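Local coordinates for mitochondrial dynamics protein MID49 (Mus musculus, PDB 4WOY) that sits in the mitochondrial outer membrane and promotes fission by recruiting the dynamin-related GTPase Drp1 to the mitochondrial surface, at residues 228-239 / 250-261. The protein carries 1 engineered substitution. Residues are numbered along the deposited sequence; the frame is centred on the assembly and turned at random.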
loop_
_atom_site.group_PDB
_atom_site.type_symbol
_atom_site.label_atom_id
_atom_site.label_comp_id
_atom_site.label_asym_id
_atom_site.label_seq_id
_atom_site.Cartn_x
_atom_site.Cartn_y
_atom_site.Cartn_z
ATOM N N ARG A 228 3.551 -9.577 -16.048
ATOM C CA ARG A 228 3.416 -9.831 -14.619
ATOM C C ARG A 228 2.539 -8.770 -13.950
ATOM O O ARG A 228 1.562 -9.113 -13.287
ATOM C CB ARG A 228 4.792 -9.872 -13.942
ATOM C CG ARG A 228 5.688 -10.989 -14.435
ATOM C CD ARG A 228 7.150 -10.683 -14.118
ATOM N NE ARG A 228 8.072 -11.646 -14.723
ATOM C CZ ARG A 228 8.601 -11.512 -15.936
ATOM N NH1 ARG A 228 8.281 -10.462 -16.692
ATOM N NH2 ARG A 228 9.446 -12.427 -16.392
ATOM N N ARG A 229 2.872 -7.494 -14.151
ATOM C CA ARG A 229 2.139 -6.394 -13.517
ATOM C C ARG A 229 0.712 -6.341 -14.018
ATOM O O ARG A 229 -0.214 -5.981 -13.290
ATOM C CB ARG A 229 2.808 -5.042 -13.774
ATOM C CG ARG A 229 4.053 -4.757 -12.965
ATOM C CD ARG A 229 4.764 -3.557 -13.550
ATOM N NE ARG A 229 4.942 -3.746 -14.995
ATOM C CZ ARG A 229 5.158 -2.771 -15.877
ATOM N NH1 ARG A 229 5.223 -1.500 -15.489
ATOM N NH2 ARG A 229 5.304 -3.071 -17.154
ATOM N N ARG A 230 0.538 -6.697 -15.278
ATOM C CA ARG A 230 -0.789 -6.790 -15.845
ATOM C C ARG A 230 -1.598 -7.893 -15.125
ATOM O O ARG A 230 -2.788 -7.718 -14.834
ATOM C CB ARG A 230 -0.666 -7.040 -17.348
ATOM C CG ARG A 230 -1.953 -7.269 -18.057
ATOM C CD ARG A 230 -1.853 -6.799 -19.501
ATOM N NE ARG A 230 -2.857 -7.472 -20.307
ATOM C CZ ARG A 230 -2.691 -7.784 -21.578
ATOM N NH1 ARG A 230 -1.557 -7.464 -22.191
ATOM N NH2 ARG A 230 -3.662 -8.413 -22.227
ATOM N N LEU A 231 -0.939 -9.013 -14.821
ATOM C CA LEU A 231 -1.572 -10.115 -14.099
ATOM C C LEU A 231 -1.940 -9.725 -12.666
ATOM O O LEU A 231 -2.966 -10.155 -12.136
ATOM C CB LEU A 231 -0.666 -11.358 -14.086
ATOM C CG LEU A 231 -1.209 -12.501 -13.208
ATOM C CD1 LEU A 231 -2.501 -13.047 -13.776
ATOM C CD2 LEU A 231 -0.202 -13.633 -13.015
ATOM N N LEU A 232 -1.090 -8.935 -12.024
ATOM C CA LEU A 232 -1.403 -8.522 -10.662
ATOM C C LEU A 232 -2.711 -7.697 -10.664
ATOM O O LEU A 232 -3.566 -7.875 -9.788
ATOM C CB LEU A 232 -0.232 -7.744 -10.031
ATOM C CG LEU A 232 -0.491 -7.016 -8.711
ATOM C CD1 LEU A 232 -0.941 -7.977 -7.599
ATOM C CD2 LEU A 232 0.766 -6.269 -8.317
ATOM N N LEU A 233 -2.873 -6.833 -11.666
ATOM C CA LEU A 233 -4.080 -5.998 -11.766
ATOM C C LEU A 233 -5.339 -6.831 -12.015
ATOM O O LEU A 233 -6.388 -6.551 -11.446
ATOM C CB LEU A 233 -3.916 -4.951 -12.861
ATOM C CG LEU A 233 -3.081 -3.783 -12.352
ATOM C CD1 LEU A 233 -2.616 -2.881 -13.503
ATOM C CD2 LEU A 233 -3.861 -2.995 -11.318
ATOM N N LEU A 234 -5.208 -7.865 -12.840
ATOM C CA LEU A 234 -6.280 -8.840 -13.049
ATOM C C LEU A 234 -6.712 -9.521 -11.756
ATOM O O LEU A 234 -7.908 -9.590 -11.432
ATOM C CB LEU A 234 -5.841 -9.922 -14.025
ATOM C CG LEU A 234 -6.176 -9.622 -15.464
ATOM C CD1 LEU A 234 -5.500 -10.653 -16.317
ATOM C CD2 LEU A 234 -7.692 -9.634 -15.632
ATOM N N LEU A 235 -5.732 -10.053 -11.037
ATOM C CA LEU A 235 -6.030 -10.800 -9.833
ATOM C C LEU A 235 -6.750 -9.912 -8.862
ATOM O O LEU A 235 -7.691 -10.344 -8.200
ATOM C CB LEU A 235 -4.763 -11.367 -9.188
ATOM C CG LEU A 235 -4.076 -12.453 -9.991
ATOM C CD1 LEU A 235 -2.650 -12.678 -9.480
ATOM C CD2 LEU A 235 -4.903 -13.714 -9.941
ATOM N N CYS A 236 -6.315 -8.659 -8.792
ATOM C CA CYS A 236 -6.927 -7.707 -7.882
ATOM C C CYS A 236 -8.385 -7.474 -8.250
ATOM O O CYS A 236 -9.261 -7.484 -7.377
ATOM C CB CYS A 236 -6.180 -6.371 -7.901
ATOM S SG CYS A 236 -4.697 -6.297 -6.899
ATOM N N GLY A 237 -8.640 -7.259 -9.543
ATOM C CA GLY A 237 -9.982 -6.945 -10.009
ATOM C C GLY A 237 -10.980 -8.060 -9.749
ATOM O O GLY A 237 -12.129 -7.825 -9.403
ATOM N N ILE A 238 -10.516 -9.289 -9.890
ATOM C CA ILE A 238 -11.347 -10.446 -9.652
ATOM C C ILE A 238 -11.651 -10.648 -8.186
ATOM O O ILE A 238 -12.783 -10.946 -7.819
ATOM C CB ILE A 238 -10.685 -11.693 -10.227
ATOM C CG1 ILE A 238 -10.887 -11.666 -11.733
ATOM C CG2 ILE A 238 -11.305 -12.941 -9.671
ATOM C CD1 ILE A 238 -10.396 -12.838 -12.406
ATOM N N CYS A 239 -10.644 -10.475 -7.342
ATOM C CA CYS A 239 -10.835 -10.662 -5.908
ATOM C C CYS A 239 -11.745 -9.586 -5.336
ATOM O O CYS A 239 -12.462 -9.837 -4.371
ATOM C CB CYS A 239 -9.482 -10.680 -5.182
ATOM S SG CYS A 239 -8.492 -12.148 -5.558
ATOM N N TRP A 250 -4.044 -6.248 -2.593
ATOM C CA TRP A 250 -2.882 -5.974 -3.415
ATOM C C TRP A 250 -1.612 -6.670 -2.906
ATOM O O TRP A 250 -0.896 -7.307 -3.665
ATOM C CB TRP A 250 -2.654 -4.478 -3.452
ATOM C CG TRP A 250 -1.482 -4.109 -4.252
ATOM C CD1 TRP A 250 -0.179 -4.114 -3.846
ATOM C CD2 TRP A 250 -1.488 -3.612 -5.589
ATOM N NE1 TRP A 250 0.629 -3.685 -4.863
ATOM C CE2 TRP A 250 -0.146 -3.370 -5.946
ATOM C CE3 TRP A 250 -2.495 -3.347 -6.519
ATOM C CZ2 TRP A 250 0.216 -2.880 -7.198
ATOM C CZ3 TRP A 250 -2.136 -2.878 -7.770
ATOM C CH2 TRP A 250 -0.790 -2.642 -8.098
ATOM N N SER A 251 -1.342 -6.555 -1.613
ATOM C CA SER A 251 -0.108 -7.097 -1.050
ATOM C C SER A 251 -0.068 -8.624 -1.110
ATOM O O SER A 251 0.988 -9.209 -1.349
ATOM C CB SER A 251 0.066 -6.638 0.397
ATOM O OG SER A 251 -0.968 -7.173 1.184
ATOM N N HIS A 252 -1.215 -9.260 -0.880
ATOM C CA HIS A 252 -1.322 -10.714 -0.957
ATOM C C HIS A 252 -0.984 -11.234 -2.332
ATOM O O HIS A 252 -0.185 -12.187 -2.483
ATOM C CB HIS A 252 -2.729 -11.166 -0.622
ATOM C CG HIS A 252 -3.165 -10.803 0.752
ATOM N ND1 HIS A 252 -3.704 -9.570 1.053
ATOM C CD2 HIS A 252 -3.144 -11.503 1.910
ATOM C CE1 HIS A 252 -3.986 -9.523 2.344
ATOM N NE2 HIS A 252 -3.654 -10.681 2.887
ATOM N N LEU A 253 -1.637 -10.633 -3.330
ATOM C CA LEU A 253 -1.559 -11.124 -4.698
ATOM C C LEU A 253 -0.206 -10.748 -5.305
ATOM O O LEU A 253 0.284 -11.411 -6.226
ATOM C CB LEU A 253 -2.741 -10.580 -5.525
ATOM C CG LEU A 253 -4.117 -10.962 -4.948
ATOM C CD1 LEU A 253 -5.223 -10.026 -5.429
ATOM C CD2 LEU A 253 -4.457 -12.418 -5.280
ATOM N N THR A 254 0.410 -9.697 -4.775
ATOM C CA THR A 254 1.774 -9.351 -5.161
ATOM C C THR A 254 2.713 -10.520 -4.911
ATOM O O THR A 254 3.585 -10.852 -5.727
ATOM C CB THR A 254 2.267 -8.133 -4.376
ATOM O OG1 THR A 254 1.517 -6.979 -4.778
ATOM C CG2 THR A 254 3.790 -7.903 -4.574
ATOM N N GLN A 255 2.519 -11.145 -3.759
ATOM C CA GLN A 255 3.349 -12.264 -3.341
ATOM C C GLN A 255 3.212 -13.413 -4.332
ATOM O O GLN A 255 4.186 -14.102 -4.655
ATOM C CB GLN A 255 2.947 -12.705 -1.930
ATOM C CG GLN A 255 3.666 -12.006 -0.789
ATOM C CD GLN A 255 4.236 -10.649 -1.135
ATOM O OE1 GLN A 255 5.365 -10.547 -1.595
ATOM N NE2 GLN A 255 3.479 -9.601 -0.873
ATOM N N VAL A 256 1.979 -13.606 -4.802
ATOM C CA VAL A 256 1.680 -14.646 -5.774
ATOM C C VAL A 256 2.414 -14.379 -7.058
ATOM O O VAL A 256 3.011 -15.283 -7.616
ATOM C CB VAL A 256 0.193 -14.746 -6.097
ATOM C CG1 VAL A 256 -0.006 -15.823 -7.147
ATOM C CG2 VAL A 256 -0.616 -15.072 -4.833
ATOM N N VAL A 257 2.349 -13.142 -7.541
ATOM C CA VAL A 257 2.983 -12.801 -8.815
ATOM C C VAL A 257 4.512 -12.746 -8.707
ATOM O O VAL A 257 5.215 -13.088 -9.655
ATOM C CB VAL A 257 2.437 -11.476 -9.372
ATOM C CG1 VAL A 257 3.209 -11.060 -10.660
ATOM C CG2 VAL A 257 0.945 -11.632 -9.655
ATOM N N LEU A 258 5.034 -12.346 -7.553
ATOM C CA LEU A 258 6.480 -12.417 -7.355
ATOM C C LEU A 258 6.960 -13.868 -7.393
ATOM O O LEU A 258 8.003 -14.157 -7.941
ATOM C CB LEU A 258 6.892 -11.744 -6.042
ATOM C CG LEU A 258 6.917 -10.211 -6.159
ATOM C CD1 LEU A 258 7.092 -9.533 -4.818
ATOM C CD2 LEU A 258 8.007 -9.762 -7.135
ATOM N N HIS A 259 6.188 -14.780 -6.820
ATOM C CA HIS A 259 6.560 -16.183 -6.808
ATOM C C HIS A 259 6.600 -16.777 -8.211
ATOM O O HIS A 259 7.584 -17.401 -8.597
ATOM C CB HIS A 259 5.589 -16.975 -5.931
ATOM C CG HIS A 259 5.932 -18.426 -5.809
ATOM N ND1 HIS A 259 5.382 -19.395 -6.624
ATOM C CD2 HIS A 259 6.777 -19.074 -4.974
ATOM C CE1 HIS A 259 5.869 -20.576 -6.292
ATOM N NE2 HIS A 259 6.715 -20.410 -5.290
ATOM N N LEU A 260 5.534 -16.581 -8.977
ATOM C CA LEU A 260 5.491 -17.082 -10.349
ATOM C C LEU A 260 6.423 -16.253 -11.211
ATOM O O LEU A 260 7.202 -16.800 -11.990
ATOM C CB LEU A 260 4.074 -17.015 -10.932
ATOM C CG LEU A 260 2.889 -17.590 -10.156
ATOM C CD1 LEU A 260 1.636 -17.565 -10.995
ATOM C CD2 LEU A 260 3.186 -18.993 -9.713
ATOM N N GLY A 261 6.364 -14.932 -11.016
ATOM C CA GLY A 261 7.113 -13.989 -11.834
ATOM C C GLY A 261 8.614 -14.149 -11.748
ATOM O O GLY A 261 9.322 -13.885 -12.733
#
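L232 is the knob that helix 228-239 pushes into helix 250-261, landing in the hollow between W250, L253, T254 and V257. With CG anti to the backbone N (chi1 169°), its two methyls divide between the floor and one wall of that hollow. CD1 lies against the backbone at L253 and T254, 3.6 Å from T254 N. CD2 rests over one face of the W250 indole, 3.6 Å from W250 CZ2 and displaced toward the rim, a CH-pi contact. L233 CD2 meets the edge of the same ring at CZ3, and C236 SG approaches W250 CE3 obliquely at 3.7 Å. Two knobs return from the other helix. L253 fits among L232, L235, C236 and C239, its CD1 3.7 Å from L235 O; V257 fits among R228, L231, L232 and L235, with CG1 against R228 and CG2 3.7 Å from L235 CD1. Beyond V257, the extended R228 side chain passes close by G261, its CD 4.0 Å from G261 CA. R228 NE donates to G261 O at 3.2 Å in a nearly straight bond (163°), the acceptor lying close to the guanidinium plane. NH1 of R228 is salt-bridged to D221 and D224, and W267 adds a cation-pi contact. T254 OG1 bonds back to W250 O, which also accepts T254 N from the opposite face. The segment axes approach to 9.5 Å, with 140° between their N-to-C directions, well inclined from antiparallel. This is a knobs-into-holes pairing of consecutive helices in the helical part of a nucleotidyltransferase-like fold predicted to face the cytosol, helix 250-261 belonging to its Mab-21 HhH/H2TH-like region.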